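Local structure of alpha-1,3-glucanase (Streptomyces thermodiastaticus, 7C7D) at residues Ala67-Gly71 with Gln99-Phe103; Ser85-Gly89 with Val190-Asp194; Gln91-Ala97 with Val186-Asp191; Tyr116-Gln122 with Val141-Tyr147; Thr125-Asn131 with Thr178-Thr184. The protein probably hydrolyses internal alpha-1,3-glucosidic bonds of alpha-1,3-glucan, as a thermostable glycoside hydrolase of family GH87. All blocks are in the same frame, centred on the assembly; numbering follows the deposited sequence.

Contact 1 of 5, residues Ala67-Gly71 with Gln99-Phe103; sequences ATTTG and QRVEF
The hydroxyl of T69 swings across to the main chain of R100, OG1 giving its proton to R100 O over 2.7 Å. It gets there because OG1 stands opposite the backbone N (chi1 -170°), and from that position it also accepts from G71 N at 2.9 Å, closing an ST turn where the strand ends. R100 O is gripped twice, by OG1 tilted from the carbonyl plane and by T70 N almost straight on. T70 has its OG1 turned the other way, wedged between N and C (chi1 59°), and receives R100 N at 3.0 Å, while its CG2 lies over one face of the guanidinium, whose NH1 is bonded to Q182. Strand 68-69 is an outermost strand of an antiparallel five-stranded sheet, with T68 and E102 as a hydrogen-bonded pair. A valine at T69 would probably leave R100 O with one donor fewer and G71 N without its acceptor, setting the turn free to move. At the other end A67 is small enough to set its CB over one face of the F103 ring, toward the rim, 4.2 Å from the centroid, and presses tightly on V101 CG2 at 3.5 Å.

Contact 2 of 5, residues Ser85-Gly89 with Val190-Asp194; sequences SEASG and VDVAD. With CA (calcium ion), chain C.
The carboxylate of D191 faces the backbone of S88. OD2 accepts from S88 N at 2.8 Å in a fairly straight bond (161°), met on its syn side and only a little out of the carboxylate plane. OD1 binds the calcium ion at 2.3 Å. The side chain is stretched away from its own backbone N (chi1 180°), which carries the carboxylate to the loop, and the D191 carbonyl O also reaches the ion, at 2.6 Å. S88 adds its main-chain O, 2.4 Å from calcium and roughly across the ion from D191 O. An aspartate suits this place because its short arm lets one residue offer both a side-chain and a main-chain oxygen, while the amide bond and the metal bond together are likely to fix the carboxylate's rotation. Around this group the contacts are small: A87 CB lies 3.5 Å from D191 OD1, and S88 CB meets V192 CG1 at 4.0 Å. Small A87 and S88 probably allow the loop backbone to approach the strand. The remaining calcium ligands are Q91 O and the carboxylates of E63 and E65. The loop 85-89 thus docks on strand 188-196, which runs between strands 59-63 and 109-117 and pairs with 92-95 as well, so the ion ties the strand to the loop that leads into 92-95.

Contact 3 of 5, residues Gln91-Ala97 with Val186-Asp191; sequences QAVRLDA and VQVTVD. With CA (calcium ion), chain C.
Q187 holds CG anti to its backbone N (chi1 -176°) and runs on extended, while D96 turns CG to the side of its own N; these two choices lay amide and carboxylate alongside each other across an antiparallel strand pair of a beta-sandwich-like domain. Q187 NE2 donates to D96 OD1 at 2.8 Å, nearly along the C-O axis, with the two planes only 13° apart, a flat and well-directed bond at the end of the pairing, beyond L95 and V188. R94 crosses the same amide at a slant, its CD 3.5 Å from Q187 NE2. Along the strands, V93 with V190 and L95 with V188 are hydrogen-bonded pairs, and R94 with T189 the non-hydrogen-bonded one between them. Branched and apolar residues fit the buried face: L95 CD1 rests on V190 CG2 at 3.8 Å. The other sheet meets this face through T69, on V93 and L95, and L181, on V190, while V114 touches V190 from the adjacent strand. A92 turns its CB toward the partner strand, against T189 CG2 at 3.6 Å. Just before A92, Q91 O binds the calcium ion at 2.4 Å; its neighbour ligand D191 OD1 stands 3.2 Å from Q91 O.

Contact 4 of 5, residues Tyr116-Gln122 with Val141-Tyr147; sequences YSVPDGQ and VTSKYSY
The Y116 ring carries V141 CG1 over the centre of one face, 3.6 Å above the plane, and T142 N at its edge, where that amide donates to Y116 OH at 2.9 Å. The Y147 ring is served alike: D120 CB sits over its centre, with the carboxylate stacked at 12° to the ring and running past it in the opposite direction, while V118 O lies at the edge, in the ring plane. Y147 OH donates to V118 O over 2.7 Å, from above the carbonyl plane and not on a lone pair. Two turns meet here, type II from P119 to Q122 and type I from S143 to S146, where strands 109-117 and 133-142 run out. At the third position of the type II turn a CB would be jammed against the preceding carbonyl O, so glycine, G121, suits it. S143 takes the position between N and C (chi1 58°), which aims OG at Q122 O, 2.8 Å away in the carbonyl plane; S143 N meets the same oxygen at 3.2 Å. Thus a serine and two tyrosines tie down main-chain groups of the segment across the contact: one tyrosine hydroxyl accepts from an amide, the other donates to a carbonyl, and Q122 O has two donors, which is likely to hold the two turns against each other.

Contact 5 of 5, residues Thr125-Asn131 with Thr178-Thr184; sequences TLDVYVN and TVTLQAT
D127 pairs with Q182 and Y129 with T180, each by two main-chain hydrogen bonds, the shortest being Y129 N to T180 O at 2.8 Å. N131 N continues the series to T178 O. At the opposite end, where direct pairing gives out, a water links T125 O and T184 N. Apolar contacts fill one face. L126, with CG opposite its backbone N (chi1 -170°), leans toward the partner strand and sets CD2 4.0 Å from L181 CD1 and CD1 4.2 Å from A183 CB. V128 CG2 lies alongside L181 CD2 at 4.1 Å, both side chains pointing the same way, and V128 CG1 meets V179. The valines and leucines supply bulk without polar groups that would need partners when buried. Cutting L126 back to an alanine is likely to open a gap beside L181 CD1 and A183 CB. Polar groups occupy the other face, where water does the joining. One water gives a hydrogen to D127 OD2 at 2.7 Å and also bonds Y129 OH, in the plane of the ring at its edge; Y129 CE1 rests 3.8 Å from Q182 CB, whose OE1 is held by R100. On the apolar face L181 touches F103 on the adjacent strand and packs across to V190 of the other sheet, the two-sided pattern of antiparallel strands in a beta-sandwich.

Contacts 1 and 5 belong to the same five-stranded sheet, where strands 100-104 and 178-183 are neighbours; contact 1 lies at its surface edge and contact 5 is partly buried. Contacts 2 and 3 are buried, share V190 and D191 on strand 188-196 of the other sheet, and both bind the calcium ion; contact 3 adds strand pairing to the metal ligation, whereas contact 2 is a loop held by it. Contact 4, partly buried, brings turns from the two sheets together, and touches contact 3 through T189 O to S117 N, a probable hydrogen bond. Threonine hydroxyls mark the edge strand, aromatic rings and serine the turns, and carboxylate with calcium the interior, while waters bridge both contact 4 and the polar face of contact 5.

Contact 1 of 5, residues Ala67-Gly71 with Gln99-Phe103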
# COMPACT_ATOMS: atom_id res chain seq x y z
N ALA A 67 1.89 -9.43 -21.95
CA ALA A 67 0.99 -9.20 -23.07
C ALA A 67 1.80 -9.14 -24.37
O ALA A 67 3.03 -9.18 -24.36
CB ALA A 67 0.16 -7.94 -22.84
N THR A 68 1.09 -9.06 -25.48
CA THR A 68 1.73 -9.05 -26.79
C THR A 68 1.95 -7.60 -27.20
O THR A 68 1.03 -6.79 -27.15
CB THR A 68 0.83 -9.75 -27.81
OG1 THR A 68 0.59 -11.09 -27.34
CG2 THR A 68 1.50 -9.80 -29.18
N THR A 69 3.18 -7.28 -27.60
CA THR A 69 3.54 -5.87 -27.76
C THR A 69 4.47 -5.65 -28.94
O THR A 69 5.22 -6.54 -29.36
CB THR A 69 4.20 -5.31 -26.48
OG1 THR A 69 4.32 -3.88 -26.59
CG2 THR A 69 5.58 -5.88 -26.28
N THR A 70 4.42 -4.43 -29.47
CA THR A 70 5.40 -3.94 -30.43
C THR A 70 6.37 -2.95 -29.79
O THR A 70 7.19 -2.36 -30.49
CB THR A 70 4.71 -3.31 -31.64
OG1 THR A 70 3.89 -2.22 -31.22
CG2 THR A 70 3.86 -4.36 -32.37
N GLY A 71 6.27 -2.74 -28.48
CA GLY A 71 7.20 -1.91 -27.74
C GLY A 71 8.36 -2.71 -27.18
O GLY A 71 8.65 -3.82 -27.63
N GLN A 99 3.40 2.19 -31.10
CA GLN A 99 3.52 0.89 -30.51
C GLN A 99 2.37 0.65 -29.56
O GLN A 99 1.75 1.57 -29.04
CB GLN A 99 4.92 0.74 -29.85
CG GLN A 99 6.08 0.94 -30.88
CD GLN A 99 7.47 1.01 -30.29
OE1 GLN A 99 7.67 1.23 -29.10
NE2 GLN A 99 8.46 0.88 -31.17
N ARG A 100 2.07 -0.63 -29.39
CA ARG A 100 0.88 -1.03 -28.68
C ARG A 100 1.21 -2.21 -27.80
O ARG A 100 2.20 -2.91 -28.00
CB ARG A 100 -0.25 -1.38 -29.65
CG ARG A 100 0.09 -2.49 -30.61
CD ARG A 100 -0.94 -2.60 -31.72
NE ARG A 100 -0.37 -3.04 -32.99
CZ ARG A 100 0.08 -2.23 -33.94
NH1 ARG A 100 0.05 -0.91 -33.78
NH2 ARG A 100 0.57 -2.74 -35.07
N VAL A 101 0.36 -2.40 -26.81
CA VAL A 101 0.39 -3.61 -26.01
C VAL A 101 -1.02 -4.18 -26.02
O VAL A 101 -1.98 -3.45 -25.77
CB VAL A 101 0.93 -3.37 -24.59
CG1 VAL A 101 0.14 -2.28 -23.89
CG2 VAL A 101 0.89 -4.65 -23.78
N GLU A 102 -1.14 -5.45 -26.38
CA GLU A 102 -2.42 -6.10 -26.59
C GLU A 102 -2.63 -7.10 -25.46
O GLU A 102 -1.93 -8.12 -25.40
CB GLU A 102 -2.43 -6.80 -27.94
CG GLU A 102 -3.73 -7.49 -28.28
CD GLU A 102 -3.71 -8.09 -29.67
OE1 GLU A 102 -2.75 -7.80 -30.43
OE2 GLU A 102 -4.65 -8.83 -30.01
N PHE A 103 -3.58 -6.81 -24.58
CA PHE A 103 -3.87 -7.66 -23.45
C PHE A 103 -4.96 -8.66 -23.81
O PHE A 103 -5.94 -8.31 -24.48
CB PHE A 103 -4.39 -6.82 -22.28
CG PHE A 103 -3.35 -5.93 -21.66
CD1 PHE A 103 -2.57 -6.37 -20.61
CD2 PHE A 103 -3.18 -4.63 -22.12
CE1 PHE A 103 -1.63 -5.55 -20.04
CE2 PHE A 103 -2.24 -3.80 -21.54
CZ PHE A 103 -1.46 -4.26 -20.50

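Contact 2 of 5, residues Ser85-Gly89 with Val190-Asp194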
# COMPACT_ATOMS: atom_id res chain seq x y z
N SER A 85 12.59 -0.53 -11.41
CA SER A 85 12.51 -0.97 -10.02
C SER A 85 11.15 -0.68 -9.41
O SER A 85 10.71 -1.40 -8.51
CB SER A 85 13.61 -0.33 -9.16
OG SER A 85 13.37 1.06 -8.93
N GLU A 86 10.47 0.37 -9.88
CA GLU A 86 9.16 0.73 -9.35
C GLU A 86 8.01 0.07 -10.10
O GLU A 86 6.85 0.30 -9.75
CB GLU A 86 8.97 2.25 -9.33
CG GLU A 86 9.72 2.97 -8.22
CD GLU A 86 9.20 4.38 -7.96
OE1 GLU A 86 8.32 4.84 -8.71
OE2 GLU A 86 9.69 5.02 -7.00
N ALA A 87 8.29 -0.73 -11.12
CA ALA A 87 7.24 -1.42 -11.84
C ALA A 87 6.82 -2.69 -11.12
O ALA A 87 7.65 -3.39 -10.54
CB ALA A 87 7.72 -1.78 -13.25
N SER A 88 5.52 -2.98 -11.15
CA SER A 88 5.03 -4.29 -10.73
C SER A 88 5.78 -5.37 -11.50
O SER A 88 5.91 -5.30 -12.72
CB SER A 88 3.53 -4.36 -11.04
OG SER A 88 2.94 -5.53 -10.48
N GLY A 89 6.30 -6.37 -10.78
CA GLY A 89 7.12 -7.38 -11.41
C GLY A 89 8.49 -6.92 -11.84
O GLY A 89 9.22 -7.69 -12.47
N VAL A 190 4.13 1.21 -19.95
CA VAL A 190 2.97 0.56 -19.36
C VAL A 190 3.43 -0.57 -18.45
O VAL A 190 4.18 -1.45 -18.87
CB VAL A 190 2.02 0.03 -20.46
CG1 VAL A 190 0.79 -0.61 -19.83
CG2 VAL A 190 1.61 1.17 -21.40
N ASP A 191 2.97 -0.54 -17.20
CA ASP A 191 3.42 -1.51 -16.20
C ASP A 191 2.48 -2.70 -16.09
O ASP A 191 2.91 -3.86 -16.19
CB ASP A 191 3.53 -0.78 -14.85
CG ASP A 191 3.98 -1.68 -13.73
OD1 ASP A 191 4.42 -2.83 -14.00
OD2 ASP A 191 3.90 -1.23 -12.56
N VAL A 192 1.19 -2.43 -15.85
CA VAL A 192 0.21 -3.46 -15.51
C VAL A 192 -1.16 -2.84 -15.75
O VAL A 192 -1.33 -1.63 -15.61
CB VAL A 192 0.40 -3.95 -14.05
CG1 VAL A 192 0.40 -2.80 -13.05
CG2 VAL A 192 -0.64 -5.02 -13.68
N ALA A 193 -2.12 -3.66 -16.15
CA ALA A 193 -3.49 -3.22 -16.37
C ALA A 193 -4.44 -4.06 -15.52
O ALA A 193 -4.27 -5.28 -15.42
CB ALA A 193 -3.88 -3.32 -17.85
N ASP A 194 -5.42 -3.40 -14.92
CA ASP A 194 -6.43 -4.06 -14.09
C ASP A 194 -7.75 -4.07 -14.84
O ASP A 194 -8.20 -3.03 -15.34
CB ASP A 194 -6.63 -3.33 -12.76
CG ASP A 194 -5.33 -3.06 -12.01
OD1 ASP A 194 -4.37 -3.84 -12.13
OD2 ASP A 194 -5.30 -2.06 -11.27
CA CA C . 4.84 -4.90 -14.83

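Contact 3 of 5, residues Gln91-Ala97 with Val186-Asp191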
# COMPACT_ATOMS: atom_id res chain seq x y z
N GLN A 91 9.19 -5.04 -14.15
CA GLN A 91 9.22 -5.01 -15.61
C GLN A 91 8.04 -4.20 -16.11
O GLN A 91 6.99 -4.13 -15.47
CB GLN A 91 9.15 -6.41 -16.20
CG GLN A 91 10.32 -7.28 -15.84
CD GLN A 91 10.02 -8.73 -16.10
OE1 GLN A 91 10.23 -9.24 -17.19
NE2 GLN A 91 9.49 -9.41 -15.08
N ALA A 92 8.21 -3.60 -17.29
CA ALA A 92 7.17 -2.83 -17.94
C ALA A 92 7.47 -2.82 -19.43
O ALA A 92 8.47 -3.39 -19.87
CB ALA A 92 7.10 -1.41 -17.36
N VAL A 93 6.61 -2.17 -20.20
CA VAL A 93 6.77 -2.12 -21.65
C VAL A 93 6.76 -0.66 -22.09
O VAL A 93 5.76 0.05 -21.89
CB VAL A 93 5.67 -2.91 -22.38
CG1 VAL A 93 5.84 -2.80 -23.87
CG2 VAL A 93 5.70 -4.38 -21.95
N ARG A 94 7.85 -0.22 -22.70
CA ARG A 94 7.97 1.14 -23.20
C ARG A 94 7.38 1.20 -24.60
O ARG A 94 7.82 0.46 -25.49
CB ARG A 94 9.43 1.57 -23.24
CG ARG A 94 9.62 3.01 -23.71
CD ARG A 94 11.05 3.48 -23.54
NE ARG A 94 11.96 2.81 -24.46
CZ ARG A 94 12.96 2.02 -24.09
NH1 ARG A 94 13.19 1.78 -22.81
NH2 ARG A 94 13.73 1.46 -25.01
N LEU A 95 6.37 2.04 -24.78
CA LEU A 95 5.72 2.23 -26.07
C LEU A 95 6.13 3.59 -26.61
O LEU A 95 5.70 4.62 -26.10
CB LEU A 95 4.21 2.18 -25.92
CG LEU A 95 3.59 0.94 -25.28
CD1 LEU A 95 2.09 1.11 -25.19
CD2 LEU A 95 3.94 -0.31 -26.08
N ASP A 96 6.96 3.60 -27.65
CA ASP A 96 7.05 4.79 -28.46
C ASP A 96 5.69 5.07 -29.06
O ASP A 96 4.86 4.15 -29.26
CB ASP A 96 7.98 4.57 -29.64
CG ASP A 96 9.45 4.65 -29.26
OD1 ASP A 96 9.78 5.26 -28.23
OD2 ASP A 96 10.29 4.07 -30.00
N ALA A 97 5.44 6.33 -29.42
CA ALA A 97 4.50 6.47 -30.51
C ALA A 97 5.04 5.57 -31.60
O ALA A 97 5.95 5.93 -32.35
CB ALA A 97 4.42 7.98 -30.94
N VAL A 186 2.72 10.55 -26.97
CA VAL A 186 3.72 10.61 -25.92
C VAL A 186 4.19 9.18 -25.70
O VAL A 186 3.43 8.23 -25.89
CB VAL A 186 3.15 11.24 -24.61
CG1 VAL A 186 1.99 10.41 -24.06
CG2 VAL A 186 4.25 11.42 -23.57
N GLN A 187 5.45 9.03 -25.33
CA GLN A 187 6.00 7.71 -25.05
C GLN A 187 5.50 7.25 -23.68
O GLN A 187 5.68 7.96 -22.69
CB GLN A 187 7.52 7.76 -25.08
CG GLN A 187 8.22 6.42 -24.91
CD GLN A 187 9.70 6.60 -24.71
OE1 GLN A 187 10.15 7.09 -23.68
NE2 GLN A 187 10.49 6.22 -25.72
N VAL A 188 4.87 6.09 -23.63
CA VAL A 188 4.23 5.61 -22.41
C VAL A 188 4.87 4.28 -22.02
O VAL A 188 4.93 3.35 -22.83
CB VAL A 188 2.71 5.44 -22.57
CG1 VAL A 188 2.08 5.05 -21.23
CG2 VAL A 188 2.08 6.71 -23.13
N THR A 189 5.32 4.19 -20.77
CA THR A 189 5.82 2.93 -20.23
C THR A 189 4.67 2.31 -19.44
O THR A 189 4.26 2.84 -18.40
CB THR A 189 7.06 3.17 -19.37
OG1 THR A 189 8.09 3.70 -20.22
CG2 THR A 189 7.55 1.87 -18.75
N VAL A 190 4.13 1.21 -19.95
CA VAL A 190 2.97 0.56 -19.36
C VAL A 190 3.43 -0.57 -18.45
O VAL A 190 4.18 -1.45 -18.87
CB VAL A 190 2.02 0.03 -20.46
CG1 VAL A 190 0.79 -0.61 -19.83
CG2 VAL A 190 1.61 1.17 -21.40
N ASP A 191 2.97 -0.54 -17.20
CA ASP A 191 3.42 -1.51 -16.20
C ASP A 191 2.48 -2.70 -16.09
O ASP A 191 2.91 -3.86 -16.19
CB ASP A 191 3.53 -0.78 -14.85
CG ASP A 191 3.98 -1.68 -13.73
OD1 ASP A 191 4.42 -2.83 -14.00
OD2 ASP A 191 3.90 -1.23 -12.56
CA CA C . 4.84 -4.90 -14.83

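Contact 4 of 5, residues Tyr116-Gln122 with Val141-Tyr147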
# COMPACT_ATOMS: atom_id res chain seq x y z
N TYR A 116 1.23 3.29 -15.29
CA TYR A 116 2.07 3.71 -16.40
C TYR A 116 2.98 4.83 -15.91
O TYR A 116 2.75 5.43 -14.86
CB TYR A 116 1.21 4.24 -17.56
CG TYR A 116 0.63 5.58 -17.17
CD1 TYR A 116 -0.53 5.65 -16.39
CD2 TYR A 116 1.29 6.76 -17.47
CE1 TYR A 116 -1.02 6.87 -15.95
CE2 TYR A 116 0.81 7.98 -17.03
CZ TYR A 116 -0.34 8.03 -16.28
OH TYR A 116 -0.83 9.24 -15.85
N SER A 117 3.99 5.14 -16.73
CA SER A 117 4.83 6.32 -16.53
C SER A 117 5.02 7.02 -17.87
O SER A 117 5.10 6.37 -18.92
CB SER A 117 6.20 5.89 -15.99
OG SER A 117 7.04 7.00 -15.75
N VAL A 118 5.07 8.35 -17.85
CA VAL A 118 5.52 9.13 -19.01
C VAL A 118 6.65 10.02 -18.55
O VAL A 118 6.81 10.27 -17.34
CB VAL A 118 4.36 9.95 -19.65
CG1 VAL A 118 3.27 9.03 -20.16
CG2 VAL A 118 3.84 11.00 -18.68
N PRO A 119 7.46 10.54 -19.47
CA PRO A 119 8.62 11.33 -19.06
C PRO A 119 8.21 12.59 -18.30
O PRO A 119 7.18 13.20 -18.58
CB PRO A 119 9.31 11.67 -20.38
CG PRO A 119 8.91 10.56 -21.30
CD PRO A 119 7.48 10.27 -20.92
N ASP A 120 9.04 12.96 -17.33
CA ASP A 120 8.73 14.10 -16.48
C ASP A 120 8.61 15.36 -17.33
O ASP A 120 9.43 15.61 -18.22
CB ASP A 120 9.83 14.28 -15.44
CG ASP A 120 9.38 15.10 -14.26
OD1 ASP A 120 8.18 15.45 -14.20
OD2 ASP A 120 10.22 15.40 -13.39
N GLY A 121 7.55 16.13 -17.08
CA GLY A 121 7.25 17.31 -17.85
C GLY A 121 6.28 17.10 -18.99
O GLY A 121 5.78 18.08 -19.56
N GLN A 122 5.98 15.86 -19.34
CA GLN A 122 5.17 15.56 -20.51
C GLN A 122 3.83 14.95 -20.10
O GLN A 122 3.64 14.48 -18.98
CB GLN A 122 5.91 14.61 -21.46
CG GLN A 122 7.20 15.20 -21.99
CD GLN A 122 7.95 14.23 -22.86
OE1 GLN A 122 7.49 13.11 -23.09
NE2 GLN A 122 9.11 14.64 -23.36
N VAL A 141 -2.79 10.34 -19.74
CA VAL A 141 -1.53 9.96 -19.13
C VAL A 141 -0.72 11.22 -18.87
O VAL A 141 -0.65 12.12 -19.72
CB VAL A 141 -0.74 8.94 -19.97
CG1 VAL A 141 -1.41 7.57 -19.93
CG2 VAL A 141 -0.59 9.41 -21.40
N THR A 142 -0.12 11.30 -17.69
CA THR A 142 0.61 12.50 -17.32
C THR A 142 1.72 12.17 -16.34
O THR A 142 1.72 11.13 -15.68
CB THR A 142 -0.33 13.56 -16.72
OG1 THR A 142 0.43 14.75 -16.45
CG2 THR A 142 -0.96 13.06 -15.43
N SER A 143 2.68 13.10 -16.26
CA SER A 143 3.74 13.08 -15.27
C SER A 143 3.46 14.01 -14.10
O SER A 143 4.27 14.08 -13.17
CB SER A 143 5.08 13.46 -15.91
OG SER A 143 4.99 14.75 -16.52
N LYS A 144 2.31 14.69 -14.12
CA LYS A 144 2.01 15.73 -13.13
C LYS A 144 2.09 15.20 -11.70
O LYS A 144 2.59 15.89 -10.81
CB LYS A 144 0.62 16.32 -13.41
CG LYS A 144 0.13 17.25 -12.31
CD LYS A 144 -1.24 17.82 -12.62
CE LYS A 144 -1.65 18.79 -11.53
NZ LYS A 144 -3.00 19.37 -11.76
N TYR A 145 1.61 13.98 -11.47
CA TYR A 145 1.53 13.42 -10.13
C TYR A 145 2.73 12.56 -9.78
O TYR A 145 2.74 11.93 -8.71
CB TYR A 145 0.24 12.62 -9.96
CG TYR A 145 -0.96 13.39 -10.44
CD1 TYR A 145 -1.50 14.41 -9.66
CD2 TYR A 145 -1.55 13.12 -11.66
CE1 TYR A 145 -2.59 15.13 -10.10
CE2 TYR A 145 -2.64 13.84 -12.11
CZ TYR A 145 -3.16 14.84 -11.33
OH TYR A 145 -4.25 15.55 -11.78
N SER A 146 3.74 12.53 -10.64
CA SER A 146 4.88 11.64 -10.54
C SER A 146 6.17 12.45 -10.37
O SER A 146 6.18 13.67 -10.49
CB SER A 146 4.97 10.76 -11.80
OG SER A 146 3.81 9.95 -11.94
N TYR A 147 7.26 11.73 -10.09
CA TYR A 147 8.60 12.30 -9.95
C TYR A 147 8.69 13.18 -8.71
O TYR A 147 8.69 14.42 -8.78
CB TYR A 147 9.05 13.04 -11.22
CG TYR A 147 9.01 12.15 -12.44
CD1 TYR A 147 10.09 11.33 -12.76
CD2 TYR A 147 7.90 12.11 -13.26
CE1 TYR A 147 10.05 10.49 -13.87
CE2 TYR A 147 7.85 11.28 -14.36
CZ TYR A 147 8.93 10.49 -14.67
OH TYR A 147 8.89 9.66 -15.76
O HOH W 1 4.31 9.43 -15.11
O HOH W 2 8.98 16.72 -11.17

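Contact 5 of 5, residues Thr125-Asn131 with Thr178-Thr184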
# COMPACT_ATOMS: atom_id res chain seq x y z
N THR A 125 -2.15 11.19 -24.20
CA THR A 125 -3.22 10.22 -24.07
C THR A 125 -2.72 8.87 -24.56
O THR A 125 -1.69 8.77 -25.23
CB THR A 125 -4.47 10.63 -24.85
OG1 THR A 125 -4.11 10.86 -26.22
CG2 THR A 125 -5.09 11.89 -24.27
N LEU A 126 -3.48 7.84 -24.22
CA LEU A 126 -3.20 6.47 -24.63
C LEU A 126 -4.49 5.92 -25.20
O LEU A 126 -5.51 5.88 -24.51
CB LEU A 126 -2.74 5.67 -23.41
CG LEU A 126 -2.16 4.27 -23.61
CD1 LEU A 126 -0.96 4.26 -24.55
CD2 LEU A 126 -1.77 3.70 -22.26
N ASP A 127 -4.47 5.54 -26.48
CA ASP A 127 -5.68 5.06 -27.13
C ASP A 127 -6.00 3.64 -26.67
O ASP A 127 -5.12 2.87 -26.30
CB ASP A 127 -5.53 5.09 -28.65
CG ASP A 127 -5.73 6.48 -29.23
OD1 ASP A 127 -6.06 7.41 -28.47
OD2 ASP A 127 -5.57 6.64 -30.46
N VAL A 128 -7.29 3.31 -26.69
CA VAL A 128 -7.80 2.01 -26.28
C VAL A 128 -8.57 1.40 -27.43
O VAL A 128 -9.46 2.04 -28.00
CB VAL A 128 -8.68 2.11 -25.01
CG1 VAL A 128 -9.08 0.73 -24.53
CG2 VAL A 128 -7.94 2.86 -23.91
N TYR A 129 -8.22 0.17 -27.79
CA TYR A 129 -8.93 -0.61 -28.79
C TYR A 129 -9.49 -1.85 -28.12
O TYR A 129 -8.87 -2.41 -27.21
CB TYR A 129 -7.98 -1.05 -29.92
CG TYR A 129 -7.48 0.06 -30.82
CD1 TYR A 129 -6.59 1.01 -30.35
CD2 TYR A 129 -7.90 0.15 -32.14
CE1 TYR A 129 -6.13 2.02 -31.17
CE2 TYR A 129 -7.45 1.15 -32.97
CZ TYR A 129 -6.56 2.09 -32.48
OH TYR A 129 -6.11 3.10 -33.30
N VAL A 130 -10.67 -2.26 -28.55
CA VAL A 130 -11.27 -3.51 -28.11
C VAL A 130 -11.59 -4.31 -29.36
O VAL A 130 -12.45 -3.91 -30.16
CB VAL A 130 -12.53 -3.29 -27.26
CG1 VAL A 130 -13.22 -4.62 -27.02
CG2 VAL A 130 -12.18 -2.60 -25.95
N ASN A 131 -10.89 -5.43 -29.54
CA ASN A 131 -11.10 -6.31 -30.69
C ASN A 131 -10.76 -5.61 -32.00
O ASN A 131 -11.44 -5.78 -33.02
CB ASN A 131 -12.51 -6.89 -30.72
CG ASN A 131 -12.78 -7.82 -29.55
OD1 ASN A 131 -13.90 -7.89 -29.05
ND2 ASN A 131 -11.75 -8.54 -29.12
N THR A 178 -9.65 -9.04 -26.53
CA THR A 178 -8.41 -8.29 -26.59
C THR A 178 -8.69 -6.84 -26.26
O THR A 178 -9.62 -6.24 -26.80
CB THR A 178 -7.78 -8.38 -27.98
OG1 THR A 178 -8.74 -7.97 -28.96
CG2 THR A 178 -7.34 -9.81 -28.27
N VAL A 179 -7.89 -6.27 -25.36
CA VAL A 179 -7.85 -4.84 -25.11
C VAL A 179 -6.45 -4.37 -25.43
O VAL A 179 -5.47 -4.86 -24.85
CB VAL A 179 -8.24 -4.49 -23.66
CG1 VAL A 179 -8.00 -3.01 -23.38
CG2 VAL A 179 -9.69 -4.86 -23.40
N THR A 180 -6.33 -3.44 -26.38
CA THR A 180 -5.05 -2.95 -26.84
C THR A 180 -4.89 -1.49 -26.45
O THR A 180 -5.81 -0.68 -26.64
CB THR A 180 -4.91 -3.11 -28.36
OG1 THR A 180 -5.04 -4.49 -28.70
CG2 THR A 180 -3.56 -2.60 -28.83
N LEU A 181 -3.74 -1.17 -25.88
CA LEU A 181 -3.36 0.21 -25.59
C LEU A 181 -2.35 0.64 -26.64
O LEU A 181 -1.35 -0.05 -26.87
CB LEU A 181 -2.74 0.30 -24.20
CG LEU A 181 -3.54 -0.33 -23.06
CD1 LEU A 181 -2.82 -0.13 -21.73
CD2 LEU A 181 -4.95 0.24 -23.02
N GLN A 182 -2.62 1.77 -27.29
CA GLN A 182 -1.81 2.25 -28.41
C GLN A 182 -1.32 3.66 -28.10
O GLN A 182 -2.13 4.58 -27.93
CB GLN A 182 -2.63 2.25 -29.70
CG GLN A 182 -1.86 2.69 -30.92
CD GLN A 182 -2.11 1.78 -32.09
OE1 GLN A 182 -1.81 0.58 -32.05
NE2 GLN A 182 -2.68 2.33 -33.15
N ALA A 183 -0.00 3.83 -28.05
CA ALA A 183 0.58 5.15 -27.83
C ALA A 183 0.49 5.96 -29.11
O ALA A 183 0.59 5.41 -30.19
CB ALA A 183 2.05 5.02 -27.41
N THR A 184 0.26 7.26 -28.99
CA THR A 184 0.07 8.10 -30.18
C THR A 184 0.78 9.44 -30.09
O THR A 184 1.27 9.95 -31.11
CB THR A 184 -1.42 8.34 -30.46
OG1 THR A 184 -2.02 9.03 -29.36
CG2 THR A 184 -2.16 7.04 -30.74
O HOH W 3 0.64 8.12 -26.40
O HOH W 4 -4.63 4.94 -32.28
O HOH W 5 -8.03 -5.06 -29.19